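Local coordinates for protein glutamate--LysW ligase ArgX (PDB 3VPB) that probably catalyses the ATP-dependent joining of glutamate, through its amino group, to the gamma-carboxyl group of the C-terminal glutamate of the carrier protein LysW, at residues 222-225 and 226-230; 156-159 and 160-163; 143-146 and 147-151. One frame throughout, in Å; residues are numbered along the deposited sequence.

All three contacts are local and lie in the ATP-grasp region, but they differ in setting. Interactions 1 and 3 are stretches of alpha-helix, held by main-chain bonds one turn apart; in interaction 1 a serine hydroxyl supplements them. Interaction 2 is a 3-10 turn, where an asparagine side chain adds a bond. Interaction 1 is partly buried: its helix packs on a sheet of its own chain, and one flank carries an exposed lysine. Interactions 2 and 3 are buried, in part by other chains. Both touch the third subunit, and their centres are about 16 Å apart. Interaction 2 also meets LysW. Interaction 1 stands apart, its centre about 28 Å from that of interaction 2.

Interaction 1 (222-225 and 226-230); sequences VVKA and VSIVH
Ser227 reaches back one helical turn to Val223 with two donors. The carbonyl oxygen Val223 O receives the hydroxyl Ser227 OG at 2.9 Å and the amide Ser227 N at 3.0 Å. The two donors come from opposite faces of the carbonyl plane. OG stands well above the plane, while N is tilted less. A chi1 of -64° sets OG beside its own backbone N, within range of the same oxygen. OG also makes a weak hydrogen bond to Glu184. The other main-chain bonds are simpler. Val226 N donates to Val222 O at 3.0 Å, almost straight at 174°. Ile228 N donates to Lys224 O, and Val229 N makes a weak bond to Ala225 O at 3.3 Å.

These bonds form the last turns of helix 216-229, which packs on the five-stranded antiparallel sheet that includes strands 175-182, 233-241 and 245-252. His230, just past the helix, has a positive phi. Its ring has one face under Ser227 O, which sits 3.2 Å above the plane, over the ring centre.

Apolar contacts lie on two flanks. On the sheet side, Val222 and Val226 lie side by side and point the same way, with Val222 CG1 4.2 Å from Val226 CG2. Both rest on Ile236 of strand 233-241. On the other flank, the chain of Lys224 crosses Ile228 obliquely. A bend at chi2 (69°) brings Lys224 CE to 3.8 Å from Ile228 CD1. Both side chains also touch Ile99, and the lysine is exposed.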
ATOM      1  N   VAL B 222     -30.938  21.000   1.106  1.00 22.72           N
ATOM      2  CA  VAL B 222     -30.840  19.548   1.290  1.00 23.23           C
ATOM      3  C   VAL B 222     -31.703  18.813   0.260  1.00 22.76           C
ATOM      4  O   VAL B 222     -31.232  17.886  -0.404  1.00 21.87           O
ATOM      5  CB  VAL B 222     -31.241  19.101   2.722  1.00 23.04           C
ATOM      6  CG1 VAL B 222     -31.251  17.585   2.863  1.00 24.29           C
ATOM      7  CG2 VAL B 222     -30.316  19.711   3.762  1.00 24.39           C
ATOM      8  N   VAL B 223     -32.965  19.222   0.125  1.00 22.15           N
ATOM      9  CA  VAL B 223     -33.864  18.496  -0.762  1.00 22.14           C
ATOM     10  C   VAL B 223     -33.365  18.516  -2.210  1.00 21.61           C
ATOM     11  O   VAL B 223     -33.364  17.486  -2.883  1.00 21.89           O
ATOM     12  CB  VAL B 223     -35.349  18.939  -0.609  1.00 22.53           C
ATOM     13  CG1 VAL B 223     -36.230  18.293  -1.681  1.00 24.40           C
ATOM     14  CG2 VAL B 223     -35.865  18.536   0.798  1.00 23.44           C
ATOM     15  N   LYS B 224     -32.929  19.679  -2.679  1.00 21.19           N
ATOM     16  CA  LYS B 224     -32.423  19.798  -4.038  1.00 21.11           C
ATOM     17  C   LYS B 224     -31.178  18.909  -4.246  1.00 21.02           C
ATOM     18  O   LYS B 224     -31.074  18.178  -5.244  1.00 20.54           O
ATOM     19  CB  LYS B 224     -32.131  21.255  -4.362  1.00 21.62           C
ATOM     20  CG  LYS B 224     -31.587  21.500  -5.777  1.00 23.97           C
ATOM     21  CD  LYS B 224     -32.649  21.242  -6.825  1.00 29.87           C
ATOM     22  CE  LYS B 224     -32.040  20.936  -8.201  1.00 31.71           C
ATOM     23  NZ  LYS B 224     -33.086  20.362  -9.124  1.00 35.65           N
ATOM     24  N   ALA B 225     -30.262  18.947  -3.282  1.00 20.19           N
ATOM     25  CA  ALA B 225     -29.011  18.163  -3.352  1.00 20.16           C
ATOM     26  C   ALA B 225     -29.272  16.653  -3.467  1.00 20.86           C
ATOM     27  O   ALA B 225     -28.730  15.957  -4.347  1.00 20.06           O
ATOM     28  CB  ALA B 225     -28.133  18.481  -2.143  1.00 19.02           C
ATOM     29  N   VAL B 226     -30.148  16.161  -2.601  1.00 21.42           N
ATOM     30  CA  VAL B 226     -30.552  14.754  -2.621  1.00 23.55           C
ATOM     31  C   VAL B 226     -31.300  14.347  -3.894  1.00 23.90           C
ATOM     32  O   VAL B 226     -31.183  13.200  -4.347  1.00 24.57           O
ATOM     33  CB  VAL B 226     -31.402  14.407  -1.385  1.00 23.63           C
ATOM     34  CG1 VAL B 226     -31.784  12.946  -1.408  1.00 25.32           C
ATOM     35  CG2 VAL B 226     -30.613  14.724  -0.111  1.00 23.84           C
ATOM     36  N   SER B 227     -32.100  15.261  -4.438  1.00 24.63           N
ATOM     37  CA  SER B 227     -32.835  14.975  -5.654  1.00 25.28           C
ATOM     38  C   SER B 227     -31.900  14.889  -6.843  1.00 24.85           C
ATOM     39  O   SER B 227     -32.139  14.104  -7.757  1.00 24.66           O
ATOM     40  CB  SER B 227     -33.901  16.031  -5.907  1.00 25.57           C
ATOM     41  OG  SER B 227     -34.869  16.008  -4.873  1.00 30.82           O
ATOM     42  N   ILE B 228     -30.842  15.695  -6.837  1.00 23.98           N
ATOM     43  CA  ILE B 228     -29.856  15.649  -7.916  1.00 24.59           C
ATOM     44  C   ILE B 228     -29.173  14.278  -7.970  1.00 25.33           C
ATOM     45  O   ILE B 228     -28.967  13.722  -9.050  1.00 24.41           O
ATOM     46  CB  ILE B 228     -28.810  16.786  -7.769  1.00 24.12           C
ATOM     47  CG1 ILE B 228     -29.446  18.122  -8.159  1.00 24.66           C
ATOM     48  CG2 ILE B 228     -27.576  16.547  -8.656  1.00 24.13           C
ATOM     49  CD1 ILE B 228     -28.707  19.307  -7.542  1.00 26.79           C
ATOM     50  N   VAL B 229     -28.832  13.735  -6.802  1.00 26.04           N
ATOM     51  CA  VAL B 229     -28.063  12.487  -6.751  1.00 27.16           C
ATOM     52  C   VAL B 229     -28.949  11.245  -6.656  1.00 27.70           C
ATOM     53  O   VAL B 229     -28.466  10.131  -6.805  1.00 28.25           O
ATOM     54  CB  VAL B 229     -27.011  12.477  -5.598  1.00 26.81           C
ATOM     55  CG1 VAL B 229     -26.062  13.665  -5.705  1.00 27.65           C
ATOM     56  CG2 VAL B 229     -27.700  12.448  -4.255  1.00 27.70           C
ATOM     57  N   HIS B 230     -30.240  11.450  -6.394  1.00 28.53           N
ATOM     58  CA  HIS B 230     -31.243  10.380  -6.307  1.00 29.05           C
ATOM     59  C   HIS B 230     -31.084   9.353  -5.176  1.00 28.29           C
ATOM     60  O   HIS B 230     -31.457   8.196  -5.335  1.00 28.99           O
ATOM     61  CB  HIS B 230     -31.431   9.689  -7.666  1.00 30.42           C
ATOM     62  CG  HIS B 230     -31.970  10.599  -8.723  1.00 33.35           C
ATOM     63  ND1 HIS B 230     -31.205  11.060  -9.772  1.00 36.46           N
ATOM     64  CD2 HIS B 230     -33.195  11.155  -8.879  1.00 37.26           C
ATOM     65  CE1 HIS B 230     -31.934  11.855 -10.533  1.00 36.75           C
ATOM     66  NE2 HIS B 230     -33.149  11.923 -10.019  1.00 37.98           N
TER

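Interaction 2 (156-159 and 160-163); sequences MGNS and ALKA
Asn158 folds its side chain forward onto Ala160 and closes an Asx turn at the start of a 3-10 segment. Asn158 OD1 accepts from Ala160 N at 2.9 Å, with the donor tilted from the amide plane. CG lies anti to the backbone N (chi1 -179°), which turns the amide toward Ala160. The main chain adds two i to i+3 bonds: Leu161 N to Asn158 O at 2.8 Å, and Lys162 N to Ser159 O at 3.1 Å. Both donors stand above the carbonyl planes.

The tight side is apolar. Met156 and Leu161 cross at about a right angle, with Met156 CB 3.8 Å from Leu161 CB. Asn158 CB touches Leu161 CG from another side. Leu155 of the third subunit packs on Leu161.

Asn158 ND2 is hydrogen-bonded to Tyr58 OH of its own chain, and the side chain also packs on Glu52 of LysW. With an alanine here, Ala160 N and that hydroxyl would probably lose these partners, leaving the turn to its main-chain bonds.

The other side, with Ser159 and Lys162, is partly exposed and bridged by water. Ser159 OG is hydrogen-bonded to Glu52 of LysW, which places this turn at the contact with the carrier protein in this complex. Lys162 runs extended, bringing its CE to 3.2 Å from Met156 O. A water links the two side chains: it donates to Ser159 OG at 2.7 Å and accepts a weak bond from Lys162 NZ at 3.3 Å.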
ATOM      1  N   MET B 156       0.264   6.696  -0.740  1.00 23.26           N
ATOM      2  CA  MET B 156      -0.970   5.939  -0.488  1.00 22.13           C
ATOM      3  C   MET B 156      -1.082   4.786  -1.479  1.00 22.03           C
ATOM      4  O   MET B 156      -0.625   4.892  -2.618  1.00 21.90           O
ATOM      5  CB  MET B 156      -2.197   6.844  -0.585  1.00 22.56           C
ATOM      6  CG  MET B 156      -2.240   7.979   0.477  1.00 22.70           C
ATOM      7  SD  MET B 156      -2.419   7.431   2.193  1.00 26.88           S
ATOM      8  CE  MET B 156      -0.726   7.424   2.790  1.00 29.42           C
ATOM      9  N   GLY B 157      -1.710   3.696  -1.055  1.00 21.39           N
ATOM     10  CA  GLY B 157      -1.800   2.497  -1.895  1.00 21.02           C
ATOM     11  C   GLY B 157      -3.005   2.456  -2.814  1.00 20.12           C
ATOM     12  O   GLY B 157      -3.066   1.632  -3.714  1.00 21.63           O
ATOM     13  N   ASN B 158      -3.974   3.330  -2.569  1.00 18.95           N
ATOM     14  CA  ASN B 158      -5.168   3.483  -3.426  1.00 18.13           C
ATOM     15  C   ASN B 158      -4.979   4.776  -4.230  1.00 18.66           C
ATOM     16  O   ASN B 158      -4.955   5.876  -3.670  1.00 18.77           O
ATOM     17  CB  ASN B 158      -6.431   3.534  -2.562  1.00 17.74           C
ATOM     18  CG  ASN B 158      -7.704   3.656  -3.387  1.00 16.62           C
ATOM     19  OD1 ASN B 158      -7.696   4.241  -4.461  1.00 16.65           O
ATOM     20  ND2 ASN B 158      -8.798   3.077  -2.888  1.00 16.69           N
ATOM     21  N   SER B 159      -4.802   4.641  -5.538  1.00 18.74           N
ATOM     22  CA  SER B 159      -4.498   5.805  -6.367  1.00 19.44           C
ATOM     23  C   SER B 159      -5.576   6.900  -6.359  1.00 19.31           C
ATOM     24  O   SER B 159      -5.283   8.056  -6.648  1.00 19.46           O
ATOM     25  CB  SER B 159      -4.166   5.358  -7.795  1.00 19.76           C
ATOM     26  OG  SER B 159      -2.933   4.678  -7.741  1.00 20.01           O
ATOM     27  N   ALA B 160      -6.802   6.558  -5.971  1.00 19.39           N
ATOM     28  CA  ALA B 160      -7.834   7.582  -5.797  1.00 19.59           C
ATOM     29  C   ALA B 160      -7.483   8.525  -4.632  1.00 19.59           C
ATOM     30  O   ALA B 160      -7.855   9.705  -4.648  1.00 18.71           O
ATOM     31  CB  ALA B 160      -9.226   6.951  -5.618  1.00 20.21           C
ATOM     32  N   LEU B 161      -6.718   8.027  -3.653  1.00 19.23           N
ATOM     33  CA  LEU B 161      -6.291   8.870  -2.519  1.00 19.14           C
ATOM     34  C   LEU B 161      -5.229   9.873  -2.942  1.00 19.31           C
ATOM     35  O   LEU B 161      -4.910  10.794  -2.198  1.00 20.25           O
ATOM     36  CB  LEU B 161      -5.765   8.023  -1.356  1.00 18.89           C
ATOM     37  CG  LEU B 161      -6.732   7.071  -0.659  1.00 19.93           C
ATOM     38  CD1 LEU B 161      -5.968   6.354   0.467  1.00 19.03           C
ATOM     39  CD2 LEU B 161      -7.921   7.809  -0.095  1.00 21.07           C
ATOM     40  N   LYS B 162      -4.691   9.692  -4.141  1.00 18.42           N
ATOM     41  CA  LYS B 162      -3.705  10.613  -4.700  1.00 19.01           C
ATOM     42  C   LYS B 162      -4.343  11.792  -5.445  1.00 17.93           C
ATOM     43  O   LYS B 162      -3.645  12.705  -5.889  1.00 19.32           O
ATOM     44  CB  LYS B 162      -2.746   9.858  -5.624  1.00 20.00           C
ATOM     45  CG  LYS B 162      -1.885   8.817  -4.889  1.00 20.66           C
ATOM     46  CD  LYS B 162      -1.034   7.993  -5.848  1.00 26.52           C
ATOM     47  CE  LYS B 162      -0.318   6.873  -5.083  1.00 29.43           C
ATOM     48  NZ  LYS B 162       0.747   6.233  -5.907  1.00 31.97           N
ATOM     49  N   ALA B 163      -5.664  11.757  -5.621  1.00 16.29           N
ATOM     50  CA  ALA B 163      -6.371  12.869  -6.221  1.00 15.19           C
ATOM     51  C   ALA B 163      -6.649  13.877  -5.099  1.00 14.97           C
ATOM     52  O   ALA B 163      -7.117  13.496  -4.032  1.00 15.60           O
ATOM     53  CB  ALA B 163      -7.676  12.397  -6.834  1.00 14.98           C
TER
HETATM   54  O   HOH W   1      -0.644   5.609  -8.839  1.00 37.86           O

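Interaction 3 (143-146 and 147-151); sequences VFEG and KTIIE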
ATOM      1  N   VAL B 143       3.100  26.794   2.853  1.00 19.54           N
ATOM      2  CA  VAL B 143       3.741  25.943   1.844  0.50 19.86           C
ATOM      3  C   VAL B 143       4.472  24.732   2.439  1.00 19.47           C
ATOM      4  O   VAL B 143       4.606  23.710   1.772  1.00 19.13           O
ATOM      5  CB  VAL B 143       4.750  26.714   0.958  0.50 19.93           C
ATOM      6  CG1 VAL B 143       4.862  26.034  -0.396  0.50 19.49           C
ATOM      7  CG2 VAL B 143       4.344  28.167   0.794  0.50 21.19           C
ATOM      8  N   PHE B 144       4.966  24.871   3.675  1.00 20.11           N
ATOM      9  CA  PHE B 144       5.665  23.759   4.344  1.00 19.87           C
ATOM     10  C   PHE B 144       4.704  22.598   4.598  1.00 19.16           C
ATOM     11  O   PHE B 144       5.010  21.431   4.294  1.00 19.00           O
ATOM     12  CB  PHE B 144       6.257  24.190   5.688  1.00 19.96           C
ATOM     13  CG  PHE B 144       7.500  25.060   5.588  1.00 20.92           C
ATOM     14  CD1 PHE B 144       7.966  25.541   4.370  1.00 21.88           C
ATOM     15  CD2 PHE B 144       8.189  25.394   6.742  1.00 23.64           C
ATOM     16  CE1 PHE B 144       9.106  26.366   4.314  1.00 23.54           C
ATOM     17  CE2 PHE B 144       9.341  26.194   6.695  1.00 24.64           C
ATOM     18  CZ  PHE B 144       9.795  26.670   5.489  1.00 24.68           C
ATOM     19  N   GLU B 145       3.556  22.922   5.198  1.00 19.03           N
ATOM     20  CA  GLU B 145       2.492  21.952   5.444  1.00 18.46           C
ATOM     21  C   GLU B 145       2.015  21.378   4.115  1.00 18.14           C
ATOM     22  O   GLU B 145       1.811  20.172   4.015  1.00 17.40           O
ATOM     23  CB  GLU B 145       1.320  22.636   6.144  1.00 18.84           C
ATOM     24  CG  GLU B 145       0.228  21.735   6.689  1.00 21.47           C
ATOM     25  CD  GLU B 145      -0.584  22.446   7.792  1.00 24.41           C
ATOM     26  OE1 GLU B 145      -0.777  23.692   7.738  1.00 25.74           O
ATOM     27  OE2 GLU B 145      -1.031  21.748   8.720  1.00 28.84           O
ATOM     28  N   GLY B 146       1.830  22.249   3.116  1.00 16.99           N
ATOM     29  CA  GLY B 146       1.397  21.813   1.774  1.00 16.46           C
ATOM     30  C   GLY B 146       2.344  20.778   1.178  1.00 16.36           C
ATOM     31  O   GLY B 146       1.915  19.734   0.717  1.00 15.43           O
ATOM     32  N   LYS B 147       3.645  21.060   1.225  1.00 15.72           N
ATOM     33  CA  LYS B 147       4.665  20.145   0.659  1.00 15.80           C
ATOM     34  C   LYS B 147       4.709  18.794   1.364  1.00 16.00           C
ATOM     35  O   LYS B 147       4.860  17.757   0.709  1.00 14.38           O
ATOM     36  CB  LYS B 147       6.062  20.794   0.705  1.00 16.55           C
ATOM     37  CG  LYS B 147       6.280  21.845  -0.385  1.00 17.63           C
ATOM     38  CD  LYS B 147       7.626  22.561  -0.243  1.00 19.75           C
ATOM     39  CE  LYS B 147       8.099  23.041  -1.588  1.00 22.75           C
ATOM     40  NZ  LYS B 147       9.055  24.177  -1.542  1.00 24.33           N
ATOM     41  N   THR B 148       4.593  18.801   2.690  1.00 15.26           N
ATOM     42  CA  THR B 148       4.654  17.532   3.427  1.00 16.48           C
ATOM     43  C   THR B 148       3.394  16.701   3.208  1.00 15.64           C
ATOM     44  O   THR B 148       3.477  15.486   3.060  1.00 16.55           O
ATOM     45  CB  THR B 148       5.037  17.685   4.924  1.00 17.62           C
ATOM     46  OG1 THR B 148       5.324  16.382   5.461  1.00 20.16           O
ATOM     47  CG2 THR B 148       3.919  18.277   5.713  1.00 18.26           C
ATOM     48  N   ILE B 149       2.238  17.351   3.102  1.00 15.54           N
ATOM     49  CA  ILE B 149       1.003  16.619   2.779  1.00 16.11           C
ATOM     50  C   ILE B 149       1.090  16.003   1.383  1.00 15.98           C
ATOM     51  O   ILE B 149       0.742  14.832   1.184  1.00 17.25           O
ATOM     52  CB  ILE B 149      -0.282  17.505   2.959  1.00 16.26           C
ATOM     53  CG1 ILE B 149      -0.440  17.947   4.422  1.00 18.22           C
ATOM     54  CG2 ILE B 149      -1.576  16.742   2.482  1.00 17.71           C
ATOM     55  CD1 ILE B 149      -0.558  16.813   5.432  1.00 20.04           C
ATOM     56  N   ILE B 150       1.554  16.772   0.401  1.00 15.17           N
ATOM     57  CA  ILE B 150       1.740  16.222  -0.950  1.00 15.22           C
ATOM     58  C   ILE B 150       2.587  14.953  -0.925  1.00 15.70           C
ATOM     59  O   ILE B 150       2.232  13.954  -1.546  1.00 15.66           O
ATOM     60  CB  ILE B 150       2.361  17.268  -1.897  1.00 15.71           C
ATOM     61  CG1 ILE B 150       1.297  18.318  -2.269  1.00 15.60           C
ATOM     62  CG2 ILE B 150       2.908  16.618  -3.160  1.00 16.93           C
ATOM     63  CD1 ILE B 150       1.884  19.548  -2.978  1.00 15.84           C
ATOM     64  N   GLU B 151       3.695  14.996  -0.190  1.00 15.30           N
ATOM     65  CA  GLU B 151       4.581  13.839  -0.108  1.00 16.93           C
ATOM     66  C   GLU B 151       3.885  12.630   0.507  1.00 16.42           C
ATOM     67  O   GLU B 151       4.054  11.501   0.036  1.00 17.41           O
ATOM     68  CB  GLU B 151       5.832  14.169   0.734  1.00 16.93           C
ATOM     69  CG  GLU B 151       6.872  15.036   0.043  1.00 20.06           C
ATOM     70  CD  GLU B 151       8.184  15.158   0.834  1.00 22.55           C
ATOM     71  OE1 GLU B 151       9.177  15.652   0.259  1.00 23.35           O
ATOM     72  OE2 GLU B 151       8.215  14.759   2.014  1.00 23.34           O
TER
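Helix 143-153 of the ATP-grasp domain supplies this contact, in which Lys147 to Ile150 each bond back to Val143 to Gly146. The bonds are regular alpha-helical ones, i to i+4. Lys147 N donates to Val143 O at 2.9 Å and Thr148 N to Phe144 O at 3.1 Å. Ile149 N meets Glu145 O, and Ile150 N meets Gly146 O, both at 3.0 Å. The last is the straightest of the four, at 169°.

Carbons of the later side chains lie over the carbonyl oxygens of the earlier turn. Lys147 takes a chi1 of -77°, with CG beside its backbone N and 3.3 Å from Val143 O. Its chain then runs out extended, and NZ bonds Asn197 O of the third subunit. In Thr148, OG1 lies anti to the backbone N (chi1 -169°) and bonds Ser138 of the third subunit. The methyl Thr148 CG2 falls between N and the carbonyl carbon, and touches both Glu145 O and Phe144 O.

The helix has two packing faces. Ile150 packs on helix 110-120 of its own chain. Phe144, Glu145, Ile149 and Glu151 meet the third subunit: the Phe144 ring meets Trp199 there, and Glu151 forms a salt bridge with Arg200 there. Glu145 also has a salt bridge to Arg141 of its own chain.

The two isoleucines also lie close to carbonyl oxygens of the turn before. Ile150 CG1 comes to 3.4 Å from Gly146 O, and Ile149 CG1 to 3.2 Å from Glu145 O.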